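Local coordinates for protein endo-alpha-mannosidase (Bacteroides thetaiotaomicron, PDB 4ACY) that hydrolyses internal alpha-mannosidic linkages as a family 99 endo-acting glycoside hydrolase, probably in N-glycan-type mannose chains, at residues D39-S44 against A319-I324. Sequence-based numbering, arbitrary orientation.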
loop_
_atom_site.group_PDB
_atom_site.type_symbol
_atom_site.label_atom_id
_atom_site.label_comp_id
_atom_site.label_asym_id
_atom_site.label_seq_id
_atom_site.Cartn_x
_atom_site.Cartn_y
_atom_site.Cartn_z
ATOM N N ASP A 39 -2.460 -3.708 16.095
ATOM C CA ASP A 39 -1.032 -3.447 16.040
ATOM C C ASP A 39 -0.656 -2.165 15.318
ATOM O O ASP A 39 -0.951 -1.993 14.130
ATOM C CB ASP A 39 -0.270 -4.618 15.428
ATOM C CG ASP A 39 1.213 -4.491 15.638
ATOM O OD1 ASP A 39 1.654 -4.660 16.800
ATOM O OD2 ASP A 39 1.943 -4.169 14.677
ATOM N N ASP A 40 0.045 -1.288 16.031
ATOM C CA ASP A 40 0.436 -0.009 15.469
ATOM C C ASP A 40 1.773 -0.029 14.724
ATOM O O ASP A 40 2.295 1.019 14.404
ATOM C CB ASP A 40 0.416 1.096 16.542
ATOM C CG ASP A 40 1.348 0.813 17.703
ATOM O OD1 ASP A 40 2.260 -0.028 17.578
ATOM O OD2 ASP A 40 1.146 1.432 18.772
ATOM N N HIS A 41 2.311 -1.211 14.449
ATOM C CA HIS A 41 3.522 -1.333 13.635
ATOM C C HIS A 41 3.239 -2.161 12.379
ATOM O O HIS A 41 4.168 -2.613 11.715
ATOM C CB HIS A 41 4.668 -1.970 14.445
ATOM C CG HIS A 41 5.438 -0.989 15.278
ATOM N ND1 HIS A 41 4.862 -0.249 16.287
ATOM C CD2 HIS A 41 6.745 -0.637 15.256
ATOM C CE1 HIS A 41 5.775 0.532 16.840
ATOM N NE2 HIS A 41 6.925 0.316 16.231
ATOM N N THR A 42 1.956 -2.354 12.078
ATOM C CA THR A 42 1.534 -3.097 10.882
ATOM C C THR A 42 0.699 -2.163 10.043
ATOM O O THR A 42 -0.261 -1.583 10.539
ATOM C CB THR A 42 0.707 -4.330 11.270
ATOM O OG1 THR A 42 1.486 -5.166 12.130
ATOM C CG2 THR A 42 0.292 -5.135 10.022
ATOM N N ILE A 43 1.077 -2.008 8.768
ATOM C CA ILE A 43 0.521 -0.956 7.942
ATOM C C ILE A 43 0.006 -1.539 6.627
ATOM O O ILE A 43 0.772 -2.101 5.870
ATOM C CB ILE A 43 1.593 0.122 7.619
ATOM C CG1 ILE A 43 2.231 0.654 8.925
ATOM C CG2 ILE A 43 0.961 1.256 6.858
ATOM C CD1 ILE A 43 3.565 1.400 8.727
ATOM N N SER A 44 -1.285 -1.421 6.364
ATOM C CA SER A 44 -1.808 -1.923 5.088
ATOM C C SER A 44 -1.664 -0.853 4.013
ATOM O O SER A 44 -1.725 0.346 4.302
ATOM C CB SER A 44 -3.276 -2.332 5.197
ATOM O OG SER A 44 -4.114 -1.184 5.371
ATOM N N ALA A 319 12.679 -6.932 11.204
ATOM C CA ALA A 319 12.105 -5.605 10.951
ATOM C C ALA A 319 11.145 -5.228 12.071
ATOM O O ALA A 319 10.490 -6.101 12.655
ATOM C CB ALA A 319 11.382 -5.581 9.620
ATOM N N SER A 320 11.084 -3.935 12.366
ATOM C CA SER A 320 10.227 -3.392 13.439
ATOM C C SER A 320 8.826 -3.024 12.950
ATOM O O SER A 320 7.909 -2.825 13.759
ATOM C CB SER A 320 10.881 -2.152 14.070
ATOM O OG SER A 320 12.098 -2.484 14.725
ATOM N N TYR A 321 8.679 -2.889 11.632
ATOM C CA TYR A 321 7.399 -2.515 11.020
ATOM C C TYR A 321 7.201 -3.426 9.843
ATOM O O TYR A 321 8.170 -3.770 9.171
ATOM C CB TYR A 321 7.444 -1.080 10.470
ATOM C CG TYR A 321 7.583 -0.005 11.511
ATOM C CD1 TYR A 321 8.830 0.307 12.047
ATOM C CD2 TYR A 321 6.471 0.719 11.939
ATOM C CE1 TYR A 321 8.972 1.300 13.004
ATOM C CE2 TYR A 321 6.597 1.716 12.907
ATOM C CZ TYR A 321 7.849 1.997 13.422
ATOM O OH TYR A 321 7.977 2.971 14.374
ATOM N N ILE A 322 5.961 -3.814 9.593
ATOM C CA ILE A 322 5.636 -4.617 8.413
ATOM C C ILE A 322 4.514 -3.936 7.668
ATOM O O ILE A 322 3.549 -3.467 8.276
ATOM C CB ILE A 322 5.302 -6.090 8.794
ATOM C CG1 ILE A 322 6.569 -6.785 9.317
ATOM C CG2 ILE A 322 4.708 -6.870 7.575
ATOM C CD1 ILE A 322 6.325 -8.217 9.814
ATOM N N SER A 323 4.647 -3.864 6.344
ATOM C CA SER A 323 3.589 -3.335 5.516
ATOM C C SER A 323 2.962 -4.452 4.701
ATOM O O SER A 323 3.616 -5.445 4.357
ATOM C CB SER A 323 4.085 -2.184 4.620
ATOM O OG SER A 323 5.168 -2.595 3.779
ATOM N N ILE A 324 1.678 -4.289 4.417
ATOM C CA ILE A 324 0.910 -5.293 3.705
ATOM C C ILE A 324 0.456 -4.748 2.348
ATOM O O ILE A 324 -0.306 -3.778 2.258
ATOM C CB ILE A 324 -0.306 -5.781 4.536
ATOM C CG1 ILE A 324 0.187 -6.444 5.837
ATOM C CG2 ILE A 324 -1.149 -6.775 3.718
ATOM C CD1 ILE A 324 -0.935 -6.802 6.785
#
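H41 and Y321 both carry CG anti to their own carbonyl carbon (chi1 -84° and -66°), torsions that put each CG beside its own backbone N, and from there the imidazole and the phenol ring stack. The result is an offset stack: the ring centroids are 4.1 Å apart and the planes differ by 21°. CD2 of H41 sits over the centre of the phenol ring, whereas CE2 of Y321, 3.3 Å from that CD2, lies over the rim of the imidazole. What limits the rotation of the histidine is its ND1, which donates to OD1 of D40 at 2.9 Å; OD1 of D40 lies in the imidazole plane, although it is met from above the plane of its own carboxylate. The turn from D39 to T42 is type I, and OD2 of D39 braces it, accepting from H41 N in an Asx turn and from OG1 of T42 at 2.8 Å, the two donors arriving on opposite faces of the carboxylate; its OD1 forms a salt bridge with R372. Y321 OH is hydrogen-bonded to T184. An alanine at Y321 would probably leave the H41 ring without its stacking partner and T184 without this hydroxyl bond. Beyond the rings, strands 42-44 and 322-324 run parallel, and three hydrogen bonds join the two segments: I322 N to H41 O (3.0 Å), I43 N to I322 O (2.9 Å) and I324 N to I43 O (2.8 Å). T42 and I324 share one face of the sheet, where CG2 of T42 meets CD1 of I324 at 3.8 Å and helix 305-316 packs on both; I43 and S323 point to the other. This pairing of strand 42-46 with strand 322-324, first and last in the order, closes the eight-stranded parallel barrel characteristic of the TIM-barrel fold of glycoside hydrolase family 99.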